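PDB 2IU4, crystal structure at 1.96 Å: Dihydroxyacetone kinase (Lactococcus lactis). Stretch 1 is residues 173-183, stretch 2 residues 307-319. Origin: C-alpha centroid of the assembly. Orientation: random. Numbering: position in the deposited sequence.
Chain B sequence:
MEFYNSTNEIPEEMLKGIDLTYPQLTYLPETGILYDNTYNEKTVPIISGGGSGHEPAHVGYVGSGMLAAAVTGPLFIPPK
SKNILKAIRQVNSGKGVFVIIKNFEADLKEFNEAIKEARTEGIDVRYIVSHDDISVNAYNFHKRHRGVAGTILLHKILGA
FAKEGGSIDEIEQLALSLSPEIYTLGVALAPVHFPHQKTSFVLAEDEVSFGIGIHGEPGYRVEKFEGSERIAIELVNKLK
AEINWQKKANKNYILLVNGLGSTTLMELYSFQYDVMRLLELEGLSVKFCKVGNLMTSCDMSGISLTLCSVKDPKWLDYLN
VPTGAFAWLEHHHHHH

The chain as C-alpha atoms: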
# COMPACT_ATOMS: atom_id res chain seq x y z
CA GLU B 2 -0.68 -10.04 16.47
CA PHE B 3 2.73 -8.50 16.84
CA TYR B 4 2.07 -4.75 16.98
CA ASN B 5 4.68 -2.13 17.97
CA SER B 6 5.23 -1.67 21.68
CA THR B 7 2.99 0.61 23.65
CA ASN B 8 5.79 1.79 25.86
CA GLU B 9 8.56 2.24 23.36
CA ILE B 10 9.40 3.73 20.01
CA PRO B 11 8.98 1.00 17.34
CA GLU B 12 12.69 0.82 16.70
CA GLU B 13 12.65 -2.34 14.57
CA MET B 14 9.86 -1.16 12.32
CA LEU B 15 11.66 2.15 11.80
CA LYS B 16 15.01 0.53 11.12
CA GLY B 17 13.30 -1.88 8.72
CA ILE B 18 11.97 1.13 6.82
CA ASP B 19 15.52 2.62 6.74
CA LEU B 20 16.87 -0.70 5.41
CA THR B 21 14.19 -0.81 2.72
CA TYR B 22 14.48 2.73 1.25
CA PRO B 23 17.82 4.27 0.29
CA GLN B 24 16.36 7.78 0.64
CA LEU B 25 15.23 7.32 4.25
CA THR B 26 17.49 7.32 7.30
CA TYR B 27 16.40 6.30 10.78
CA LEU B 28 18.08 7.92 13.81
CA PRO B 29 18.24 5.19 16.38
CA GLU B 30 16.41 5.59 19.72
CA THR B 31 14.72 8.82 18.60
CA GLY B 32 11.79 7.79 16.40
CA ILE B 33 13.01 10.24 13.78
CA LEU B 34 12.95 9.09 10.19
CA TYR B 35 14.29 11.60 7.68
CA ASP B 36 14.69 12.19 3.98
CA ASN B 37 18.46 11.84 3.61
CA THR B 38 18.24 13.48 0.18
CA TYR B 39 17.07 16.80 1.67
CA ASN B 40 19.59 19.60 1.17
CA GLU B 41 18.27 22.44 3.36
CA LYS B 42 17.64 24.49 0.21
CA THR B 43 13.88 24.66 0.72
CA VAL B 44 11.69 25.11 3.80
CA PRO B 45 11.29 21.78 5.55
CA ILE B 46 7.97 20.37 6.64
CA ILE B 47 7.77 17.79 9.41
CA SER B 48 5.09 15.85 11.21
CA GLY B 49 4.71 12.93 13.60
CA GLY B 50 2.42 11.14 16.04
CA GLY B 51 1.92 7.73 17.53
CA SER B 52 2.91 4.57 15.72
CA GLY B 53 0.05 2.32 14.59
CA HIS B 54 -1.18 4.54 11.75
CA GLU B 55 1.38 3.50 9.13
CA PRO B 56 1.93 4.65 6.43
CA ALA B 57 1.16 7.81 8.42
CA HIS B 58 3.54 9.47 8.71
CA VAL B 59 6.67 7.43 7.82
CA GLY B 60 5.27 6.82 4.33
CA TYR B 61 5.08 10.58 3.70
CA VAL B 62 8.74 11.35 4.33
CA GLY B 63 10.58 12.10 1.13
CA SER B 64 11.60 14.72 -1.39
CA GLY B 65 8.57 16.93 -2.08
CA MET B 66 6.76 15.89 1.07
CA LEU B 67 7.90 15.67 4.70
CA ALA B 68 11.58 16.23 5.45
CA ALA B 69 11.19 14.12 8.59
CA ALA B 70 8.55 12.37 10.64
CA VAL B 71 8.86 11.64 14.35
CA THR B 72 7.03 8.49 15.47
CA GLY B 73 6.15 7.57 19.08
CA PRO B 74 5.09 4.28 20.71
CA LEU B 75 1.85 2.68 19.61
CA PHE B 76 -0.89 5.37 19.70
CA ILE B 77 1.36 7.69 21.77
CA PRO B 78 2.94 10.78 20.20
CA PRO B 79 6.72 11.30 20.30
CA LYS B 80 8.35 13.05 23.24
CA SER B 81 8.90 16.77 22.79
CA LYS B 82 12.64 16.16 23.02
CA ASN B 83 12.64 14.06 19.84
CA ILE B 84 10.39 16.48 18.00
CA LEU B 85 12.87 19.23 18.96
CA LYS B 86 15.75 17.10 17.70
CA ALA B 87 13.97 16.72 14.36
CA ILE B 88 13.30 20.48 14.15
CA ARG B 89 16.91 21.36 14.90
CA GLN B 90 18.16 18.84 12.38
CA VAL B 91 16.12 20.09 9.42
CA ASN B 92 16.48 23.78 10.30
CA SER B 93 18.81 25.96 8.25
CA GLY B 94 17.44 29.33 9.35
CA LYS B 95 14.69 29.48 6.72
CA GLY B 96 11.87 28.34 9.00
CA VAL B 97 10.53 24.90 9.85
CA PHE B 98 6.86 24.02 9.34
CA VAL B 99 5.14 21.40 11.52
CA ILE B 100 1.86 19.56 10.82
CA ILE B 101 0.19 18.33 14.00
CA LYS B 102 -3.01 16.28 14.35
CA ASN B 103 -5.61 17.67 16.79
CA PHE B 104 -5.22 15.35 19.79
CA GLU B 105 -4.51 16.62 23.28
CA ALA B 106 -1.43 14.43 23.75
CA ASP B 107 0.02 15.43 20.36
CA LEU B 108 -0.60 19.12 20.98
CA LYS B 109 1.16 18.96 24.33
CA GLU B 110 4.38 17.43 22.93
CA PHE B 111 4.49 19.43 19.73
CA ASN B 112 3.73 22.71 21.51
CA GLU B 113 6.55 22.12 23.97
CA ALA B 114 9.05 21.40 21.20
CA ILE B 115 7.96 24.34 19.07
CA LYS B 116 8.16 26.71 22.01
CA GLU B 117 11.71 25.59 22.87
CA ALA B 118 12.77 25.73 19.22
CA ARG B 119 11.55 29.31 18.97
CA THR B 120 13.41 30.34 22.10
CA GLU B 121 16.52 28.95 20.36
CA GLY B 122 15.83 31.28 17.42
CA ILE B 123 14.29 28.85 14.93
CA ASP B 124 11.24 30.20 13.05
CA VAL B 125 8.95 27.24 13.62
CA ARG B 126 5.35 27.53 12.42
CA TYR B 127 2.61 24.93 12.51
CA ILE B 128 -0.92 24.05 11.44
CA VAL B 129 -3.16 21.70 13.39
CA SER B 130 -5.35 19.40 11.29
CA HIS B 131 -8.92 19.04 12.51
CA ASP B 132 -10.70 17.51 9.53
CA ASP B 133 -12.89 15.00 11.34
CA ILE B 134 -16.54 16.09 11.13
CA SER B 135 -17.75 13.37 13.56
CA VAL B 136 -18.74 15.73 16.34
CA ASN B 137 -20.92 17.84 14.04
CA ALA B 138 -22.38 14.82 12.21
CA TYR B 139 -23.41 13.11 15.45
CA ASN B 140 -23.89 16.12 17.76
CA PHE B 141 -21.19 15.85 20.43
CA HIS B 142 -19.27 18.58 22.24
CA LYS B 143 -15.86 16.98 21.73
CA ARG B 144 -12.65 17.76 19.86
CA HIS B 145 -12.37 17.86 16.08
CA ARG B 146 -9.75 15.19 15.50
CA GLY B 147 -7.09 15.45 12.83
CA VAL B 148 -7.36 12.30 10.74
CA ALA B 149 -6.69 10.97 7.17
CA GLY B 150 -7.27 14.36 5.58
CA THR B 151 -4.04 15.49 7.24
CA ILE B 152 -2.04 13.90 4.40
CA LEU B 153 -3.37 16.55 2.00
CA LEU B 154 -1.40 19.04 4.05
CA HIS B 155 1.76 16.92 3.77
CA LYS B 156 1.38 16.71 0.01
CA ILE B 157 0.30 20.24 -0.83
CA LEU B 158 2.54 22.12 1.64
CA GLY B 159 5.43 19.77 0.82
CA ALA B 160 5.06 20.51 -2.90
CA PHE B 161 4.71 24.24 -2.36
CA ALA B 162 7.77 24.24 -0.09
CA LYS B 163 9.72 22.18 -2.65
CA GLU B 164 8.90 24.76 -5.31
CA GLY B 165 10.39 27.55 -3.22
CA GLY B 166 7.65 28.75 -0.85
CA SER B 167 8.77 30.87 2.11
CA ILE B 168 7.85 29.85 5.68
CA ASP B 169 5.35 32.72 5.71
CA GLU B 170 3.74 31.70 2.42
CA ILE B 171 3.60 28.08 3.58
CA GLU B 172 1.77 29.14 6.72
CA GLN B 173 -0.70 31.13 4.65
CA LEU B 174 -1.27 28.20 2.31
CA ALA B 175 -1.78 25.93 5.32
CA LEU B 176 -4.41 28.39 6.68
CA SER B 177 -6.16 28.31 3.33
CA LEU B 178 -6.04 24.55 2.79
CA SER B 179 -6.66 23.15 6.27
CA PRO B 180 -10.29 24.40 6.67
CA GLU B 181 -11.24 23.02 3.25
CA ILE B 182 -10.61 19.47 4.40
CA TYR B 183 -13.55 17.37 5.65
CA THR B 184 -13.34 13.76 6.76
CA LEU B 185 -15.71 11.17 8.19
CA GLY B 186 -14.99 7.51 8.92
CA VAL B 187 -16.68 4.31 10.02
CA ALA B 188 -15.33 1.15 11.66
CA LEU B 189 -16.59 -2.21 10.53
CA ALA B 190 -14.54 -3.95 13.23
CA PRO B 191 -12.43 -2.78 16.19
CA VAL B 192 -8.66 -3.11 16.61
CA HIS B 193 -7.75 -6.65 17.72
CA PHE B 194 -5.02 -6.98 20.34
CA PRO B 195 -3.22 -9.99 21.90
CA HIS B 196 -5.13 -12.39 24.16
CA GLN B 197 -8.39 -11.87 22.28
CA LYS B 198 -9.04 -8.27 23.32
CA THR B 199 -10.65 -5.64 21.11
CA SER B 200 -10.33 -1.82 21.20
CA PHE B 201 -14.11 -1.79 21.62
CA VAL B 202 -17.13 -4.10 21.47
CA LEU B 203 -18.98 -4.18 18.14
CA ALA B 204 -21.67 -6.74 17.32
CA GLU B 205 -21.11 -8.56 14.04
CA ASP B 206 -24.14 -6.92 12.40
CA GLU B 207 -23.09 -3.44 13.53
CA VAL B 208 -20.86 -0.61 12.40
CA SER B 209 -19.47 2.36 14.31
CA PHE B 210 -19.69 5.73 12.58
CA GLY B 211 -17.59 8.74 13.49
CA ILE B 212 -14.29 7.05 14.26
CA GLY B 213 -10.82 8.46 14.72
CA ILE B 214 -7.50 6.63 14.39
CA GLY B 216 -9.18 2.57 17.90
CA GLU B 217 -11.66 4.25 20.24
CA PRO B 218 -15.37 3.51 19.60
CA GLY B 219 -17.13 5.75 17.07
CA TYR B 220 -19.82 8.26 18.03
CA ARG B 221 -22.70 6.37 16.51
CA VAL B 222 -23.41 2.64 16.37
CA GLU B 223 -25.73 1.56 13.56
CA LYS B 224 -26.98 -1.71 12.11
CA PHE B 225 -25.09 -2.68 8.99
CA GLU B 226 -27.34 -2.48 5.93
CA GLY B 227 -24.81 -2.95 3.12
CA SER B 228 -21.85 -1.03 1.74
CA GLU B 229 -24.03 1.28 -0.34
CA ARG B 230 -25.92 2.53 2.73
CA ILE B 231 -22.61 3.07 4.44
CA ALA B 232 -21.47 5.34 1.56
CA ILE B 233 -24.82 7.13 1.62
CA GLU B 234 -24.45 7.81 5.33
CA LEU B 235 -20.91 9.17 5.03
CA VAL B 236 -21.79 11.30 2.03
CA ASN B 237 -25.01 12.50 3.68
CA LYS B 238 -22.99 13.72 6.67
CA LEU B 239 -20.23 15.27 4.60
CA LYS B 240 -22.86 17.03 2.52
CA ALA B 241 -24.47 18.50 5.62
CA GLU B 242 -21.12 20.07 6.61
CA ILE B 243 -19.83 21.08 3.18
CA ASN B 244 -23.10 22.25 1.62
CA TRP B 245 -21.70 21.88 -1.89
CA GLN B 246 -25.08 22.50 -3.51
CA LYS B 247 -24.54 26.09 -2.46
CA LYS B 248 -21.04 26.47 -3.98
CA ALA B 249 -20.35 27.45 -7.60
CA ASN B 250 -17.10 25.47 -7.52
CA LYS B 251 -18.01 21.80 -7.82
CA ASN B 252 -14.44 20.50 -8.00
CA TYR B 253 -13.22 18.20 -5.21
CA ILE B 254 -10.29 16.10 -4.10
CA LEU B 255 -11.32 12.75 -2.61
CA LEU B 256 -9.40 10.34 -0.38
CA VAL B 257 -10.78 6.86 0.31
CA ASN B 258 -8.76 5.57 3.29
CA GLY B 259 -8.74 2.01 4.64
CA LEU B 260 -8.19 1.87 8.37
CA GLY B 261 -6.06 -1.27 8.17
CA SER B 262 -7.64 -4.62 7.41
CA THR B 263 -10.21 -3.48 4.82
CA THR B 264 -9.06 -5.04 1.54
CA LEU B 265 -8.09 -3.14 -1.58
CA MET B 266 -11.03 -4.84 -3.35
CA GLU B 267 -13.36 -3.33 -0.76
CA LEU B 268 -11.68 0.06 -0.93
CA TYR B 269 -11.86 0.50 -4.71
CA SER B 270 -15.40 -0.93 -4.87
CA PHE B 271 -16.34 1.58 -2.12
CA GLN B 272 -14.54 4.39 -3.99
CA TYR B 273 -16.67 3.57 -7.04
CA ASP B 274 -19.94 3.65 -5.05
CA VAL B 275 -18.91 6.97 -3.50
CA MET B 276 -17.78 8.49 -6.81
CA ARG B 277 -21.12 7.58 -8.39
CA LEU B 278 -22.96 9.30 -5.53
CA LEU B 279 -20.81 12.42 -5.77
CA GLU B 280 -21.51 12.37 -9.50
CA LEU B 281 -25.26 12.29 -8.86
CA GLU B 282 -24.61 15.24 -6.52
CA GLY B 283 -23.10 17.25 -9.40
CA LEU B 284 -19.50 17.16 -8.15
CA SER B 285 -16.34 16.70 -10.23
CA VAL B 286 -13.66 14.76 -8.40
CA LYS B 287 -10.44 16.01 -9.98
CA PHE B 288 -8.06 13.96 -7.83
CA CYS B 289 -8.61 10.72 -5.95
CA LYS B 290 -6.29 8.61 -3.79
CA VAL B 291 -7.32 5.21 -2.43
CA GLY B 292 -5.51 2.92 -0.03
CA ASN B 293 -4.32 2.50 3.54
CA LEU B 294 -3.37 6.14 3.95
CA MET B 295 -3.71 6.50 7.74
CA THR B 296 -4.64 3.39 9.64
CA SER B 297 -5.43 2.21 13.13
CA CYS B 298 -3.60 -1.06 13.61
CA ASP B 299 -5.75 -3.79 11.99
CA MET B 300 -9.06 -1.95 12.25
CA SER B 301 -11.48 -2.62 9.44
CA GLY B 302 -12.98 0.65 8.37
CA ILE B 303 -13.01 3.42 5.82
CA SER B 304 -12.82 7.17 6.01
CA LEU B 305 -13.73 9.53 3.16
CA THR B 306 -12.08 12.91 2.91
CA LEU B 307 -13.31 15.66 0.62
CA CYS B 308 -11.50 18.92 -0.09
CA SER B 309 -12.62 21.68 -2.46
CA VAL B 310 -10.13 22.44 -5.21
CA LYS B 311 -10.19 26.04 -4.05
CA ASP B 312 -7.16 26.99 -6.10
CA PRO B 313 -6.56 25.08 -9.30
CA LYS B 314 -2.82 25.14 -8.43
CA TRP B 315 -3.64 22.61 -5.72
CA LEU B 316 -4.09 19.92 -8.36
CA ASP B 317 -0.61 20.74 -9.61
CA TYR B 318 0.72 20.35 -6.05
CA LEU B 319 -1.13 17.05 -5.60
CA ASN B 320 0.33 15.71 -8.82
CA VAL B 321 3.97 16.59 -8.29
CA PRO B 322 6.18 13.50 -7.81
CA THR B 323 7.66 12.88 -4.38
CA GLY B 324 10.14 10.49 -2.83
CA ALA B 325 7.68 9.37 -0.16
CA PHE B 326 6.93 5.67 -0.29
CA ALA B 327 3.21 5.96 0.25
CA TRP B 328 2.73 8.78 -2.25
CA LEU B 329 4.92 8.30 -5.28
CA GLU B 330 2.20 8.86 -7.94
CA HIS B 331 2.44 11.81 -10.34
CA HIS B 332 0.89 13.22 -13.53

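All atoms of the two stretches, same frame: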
# COMPACT_ATOMS: atom_id res chain seq x y z
N GLN B 173 0.52 30.62 5.26
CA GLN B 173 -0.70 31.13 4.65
C GLN B 173 -1.42 30.09 3.83
O GLN B 173 -2.65 30.05 3.82
CB GLN B 173 -0.40 32.36 3.78
CG GLN B 173 0.02 33.57 4.57
CD GLN B 173 -1.07 34.06 5.52
OE1 GLN B 173 -2.20 34.31 5.10
NE2 GLN B 173 -0.73 34.21 6.80
N LEU B 174 -0.66 29.26 3.11
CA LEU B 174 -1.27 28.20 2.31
C LEU B 174 -1.92 27.20 3.27
O LEU B 174 -3.03 26.74 3.05
CB LEU B 174 -0.20 27.49 1.45
CG LEU B 174 -0.69 26.32 0.57
CD1 LEU B 174 -1.86 26.76 -0.29
CD2 LEU B 174 0.47 25.76 -0.29
N ALA B 175 -1.24 26.87 4.34
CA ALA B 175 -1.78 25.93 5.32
C ALA B 175 -3.13 26.45 5.87
O ALA B 175 -4.08 25.68 6.01
CB ALA B 175 -0.75 25.75 6.46
N LEU B 176 -3.21 27.75 6.16
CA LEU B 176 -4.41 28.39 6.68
C LEU B 176 -5.54 28.42 5.69
O LEU B 176 -6.72 28.48 6.07
CB LEU B 176 -4.12 29.83 7.15
CG LEU B 176 -3.36 29.90 8.48
CD1 LEU B 176 -2.73 31.28 8.68
CD2 LEU B 176 -4.34 29.56 9.61
N SER B 177 -5.18 28.40 4.41
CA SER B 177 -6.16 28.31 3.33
C SER B 177 -6.64 26.89 3.09
O SER B 177 -7.82 26.65 2.85
CB SER B 177 -5.53 28.87 2.06
OG SER B 177 -6.42 28.71 0.98
N LEU B 178 -5.71 25.93 3.11
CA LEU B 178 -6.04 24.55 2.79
C LEU B 178 -6.71 23.81 3.95
O LEU B 178 -7.73 23.13 3.78
CB LEU B 178 -4.78 23.81 2.32
CG LEU B 178 -4.81 22.28 2.26
CD1 LEU B 178 -5.80 21.75 1.20
CD2 LEU B 178 -3.38 21.75 2.00
N SER B 179 -6.15 23.93 5.15
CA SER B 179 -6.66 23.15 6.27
C SER B 179 -8.21 23.17 6.46
O SER B 179 -8.84 22.12 6.60
CB SER B 179 -5.93 23.56 7.55
OG SER B 179 -6.46 22.90 8.68
N PRO B 180 -8.84 24.37 6.47
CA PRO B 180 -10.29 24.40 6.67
C PRO B 180 -11.11 23.90 5.48
O PRO B 180 -12.34 23.83 5.57
CB PRO B 180 -10.56 25.88 6.95
CG PRO B 180 -9.46 26.61 6.25
CD PRO B 180 -8.27 25.71 6.31
N GLU B 181 -10.47 23.53 4.38
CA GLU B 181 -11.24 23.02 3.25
C GLU B 181 -11.40 21.51 3.37
O GLU B 181 -12.10 20.90 2.57
CB GLU B 181 -10.55 23.32 1.91
CG GLU B 181 -10.57 24.78 1.52
CD GLU B 181 -11.96 25.39 1.41
OE1 GLU B 181 -12.92 24.69 1.00
OE2 GLU B 181 -12.11 26.58 1.74
N ILE B 182 -10.72 20.92 4.35
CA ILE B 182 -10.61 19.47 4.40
C ILE B 182 -11.63 18.84 5.36
O ILE B 182 -11.67 19.18 6.53
CB ILE B 182 -9.19 19.01 4.81
CG1 ILE B 182 -8.08 19.58 3.91
CG2 ILE B 182 -9.12 17.48 4.77
CD1 ILE B 182 -6.66 19.45 4.57
N TYR B 183 -12.45 17.93 4.85
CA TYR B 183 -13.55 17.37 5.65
C TYR B 183 -13.49 15.86 5.57
O TYR B 183 -13.48 15.30 4.46
CB TYR B 183 -14.91 17.76 5.05
CG TYR B 183 -15.27 19.23 5.09
CD1 TYR B 183 -14.67 20.15 4.21
CD2 TYR B 183 -16.24 19.69 5.97
CE1 TYR B 183 -15.02 21.49 4.24
CE2 TYR B 183 -16.60 21.03 6.00
CZ TYR B 183 -15.99 21.92 5.14
OH TYR B 183 -16.36 23.23 5.21
N LEU B 307 -13.14 14.77 1.77
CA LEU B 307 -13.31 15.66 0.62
C LEU B 307 -12.64 17.01 0.85
O LEU B 307 -12.58 17.50 1.97
CB LEU B 307 -14.79 15.91 0.36
CG LEU B 307 -15.58 14.78 -0.33
CD1 LEU B 307 -17.08 15.06 -0.30
CD2 LEU B 307 -15.15 14.60 -1.78
N CYS B 308 -12.16 17.62 -0.23
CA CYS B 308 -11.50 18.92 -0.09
C CYS B 308 -11.77 19.70 -1.37
O CYS B 308 -11.44 19.24 -2.47
CB CYS B 308 -10.01 18.71 0.19
SG CYS B 308 -9.06 20.28 0.23
N SER B 309 -12.40 20.86 -1.27
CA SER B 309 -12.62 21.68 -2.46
C SER B 309 -11.28 21.97 -3.15
O SER B 309 -10.29 22.25 -2.48
CB SER B 309 -13.26 23.01 -2.06
OG SER B 309 -13.29 23.90 -3.15
N VAL B 310 -11.26 21.92 -4.47
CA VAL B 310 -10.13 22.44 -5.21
C VAL B 310 -10.25 23.96 -5.28
O VAL B 310 -10.71 24.52 -6.26
CB VAL B 310 -10.03 21.85 -6.64
CG1 VAL B 310 -8.70 22.25 -7.26
CG2 VAL B 310 -10.12 20.33 -6.57
N LYS B 311 -9.86 24.63 -4.21
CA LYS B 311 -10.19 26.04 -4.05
C LYS B 311 -9.34 26.85 -5.01
O LYS B 311 -9.77 27.86 -5.57
CB LYS B 311 -9.83 26.44 -2.62
CG LYS B 311 -10.12 27.90 -2.29
CD LYS B 311 -9.51 28.23 -0.92
CE LYS B 311 -9.64 29.71 -0.60
NZ LYS B 311 -9.05 29.98 0.75
N ASP B 312 -8.11 26.39 -5.18
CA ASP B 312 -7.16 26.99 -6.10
C ASP B 312 -6.79 25.90 -7.09
O ASP B 312 -6.35 24.83 -6.69
CB ASP B 312 -5.92 27.41 -5.31
CG ASP B 312 -4.88 28.07 -6.18
OD1 ASP B 312 -4.96 27.95 -7.42
OD2 ASP B 312 -3.98 28.72 -5.61
N PRO B 313 -6.99 26.14 -8.39
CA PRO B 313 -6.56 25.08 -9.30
C PRO B 313 -5.09 24.65 -9.16
O PRO B 313 -4.76 23.51 -9.49
CB PRO B 313 -6.87 25.66 -10.69
CG PRO B 313 -7.05 27.13 -10.47
CD PRO B 313 -7.57 27.29 -9.09
N LYS B 314 -4.21 25.52 -8.67
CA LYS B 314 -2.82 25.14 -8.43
C LYS B 314 -2.72 23.92 -7.53
O LYS B 314 -1.74 23.18 -7.58
CB LYS B 314 -2.02 26.28 -7.81
CG LYS B 314 -1.83 27.49 -8.70
CD LYS B 314 -0.86 28.49 -8.04
CE LYS B 314 -0.49 29.64 -8.98
NZ LYS B 314 0.99 29.87 -8.95
N TRP B 315 -3.71 23.72 -6.67
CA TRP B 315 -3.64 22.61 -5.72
C TRP B 315 -3.55 21.27 -6.43
O TRP B 315 -2.90 20.36 -5.90
CB TRP B 315 -4.80 22.60 -4.74
CG TRP B 315 -4.79 23.75 -3.79
CD1 TRP B 315 -3.87 24.76 -3.72
CD2 TRP B 315 -5.74 24.01 -2.76
NE1 TRP B 315 -4.21 25.64 -2.71
CE2 TRP B 315 -5.35 25.20 -2.10
CE3 TRP B 315 -6.90 23.34 -2.32
CZ2 TRP B 315 -6.07 25.74 -1.04
CZ3 TRP B 315 -7.62 23.89 -1.27
CH2 TRP B 315 -7.20 25.07 -0.65
N LEU B 316 -4.18 21.16 -7.59
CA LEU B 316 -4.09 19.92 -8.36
C LEU B 316 -2.67 19.72 -8.85
O LEU B 316 -2.19 18.59 -8.88
CB LEU B 316 -5.03 19.93 -9.56
CG LEU B 316 -6.52 19.92 -9.19
CD1 LEU B 316 -7.40 20.00 -10.45
CD2 LEU B 316 -6.87 18.72 -8.30
N ASP B 317 -2.01 20.81 -9.22
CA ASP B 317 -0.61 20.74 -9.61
C ASP B 317 0.21 20.22 -8.42
O ASP B 317 0.99 19.29 -8.58
CB ASP B 317 -0.08 22.10 -10.07
CG ASP B 317 -0.67 22.53 -11.40
OD1 ASP B 317 -0.97 21.65 -12.24
OD2 ASP B 317 -0.82 23.75 -11.61
N TYR B 318 0.00 20.80 -7.24
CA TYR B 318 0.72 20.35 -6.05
C TYR B 318 0.44 18.88 -5.74
O TYR B 318 1.35 18.16 -5.33
CB TYR B 318 0.39 21.21 -4.83
CG TYR B 318 0.72 22.68 -4.99
CD1 TYR B 318 -0.09 23.65 -4.43
CD2 TYR B 318 1.83 23.09 -5.71
CE1 TYR B 318 0.19 24.99 -4.57
CE2 TYR B 318 2.13 24.43 -5.86
CZ TYR B 318 1.30 25.38 -5.29
OH TYR B 318 1.58 26.72 -5.44
N LEU B 319 -0.80 18.44 -5.92
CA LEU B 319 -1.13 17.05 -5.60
C LEU B 319 -0.43 16.09 -6.56
O LEU B 319 -0.18 14.93 -6.22
CB LEU B 319 -2.64 16.81 -5.69
CG LEU B 319 -3.40 17.43 -4.52
CD1 LEU B 319 -4.88 17.40 -4.84
CD2 LEU B 319 -3.07 16.66 -3.26
O HOH W 1 -9.89 28.13 2.63
O HOH W 2 -13.62 22.07 0.88

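What does the helical part of stretch 1 offer to its partner? Leu 174 leads: its CA-to-CB bond points sideways, but the end of the side chain comes nearer, bringing CD1 to 3.6 Å from Trp 315 NE1 and CD2 to 4.4 Å from Tyr 318 CE1. Three residues on, the CA-to-CB bond of Ser 177 points toward stretch 2. Its OG accepts a hydrogen bond from Lys 311 NZ at 2.9 Å, which the lysine reaches with all four chi angles in t, and lies 3.6 Å from Trp 315 CZ2, at the edge of the indole.

How is the tryptophan held? Leu 178 covers one face of the ring, its CD1 sitting 4.1 Å from the centroid of the six-membered ring of Trp 315 and 24° off the normal, a CH-pi contact. The same methyl carbon, Leu 178 CD1, is 3.7 Å from Cys 308 SG, so it joins the indole to the strand. Glu 181 meets the ring edge, with CG 4.0 Å from Trp 315 CH2.

How does Glu 181 reach stretch 2 without a direct hydrogen bond? Two waters connect its carboxylate to stretch 2. One donates to Glu 181 OE2 and to Ser 177 O while accepting from Lys 311 NZ; the other donates to Glu 181 OE1 and O and accepts from Ser 309 N. Glu 181 O also receives a CA-H...O contact from Cys 308 CA at 3.4 Å.

Where do the backbones pair? Ile 182 lies opposite Cys 308, with CG1 3.9 Å from Cys 308 SG. Tyr 183 and Leu 307 then form an antiparallel hydrogen-bonded pair: Tyr 183 N donates to Leu 307 O at 2.9 Å, and Leu 307 N to Tyr 183 O at 2.8 Å. These reciprocal bonds join the two strands directly.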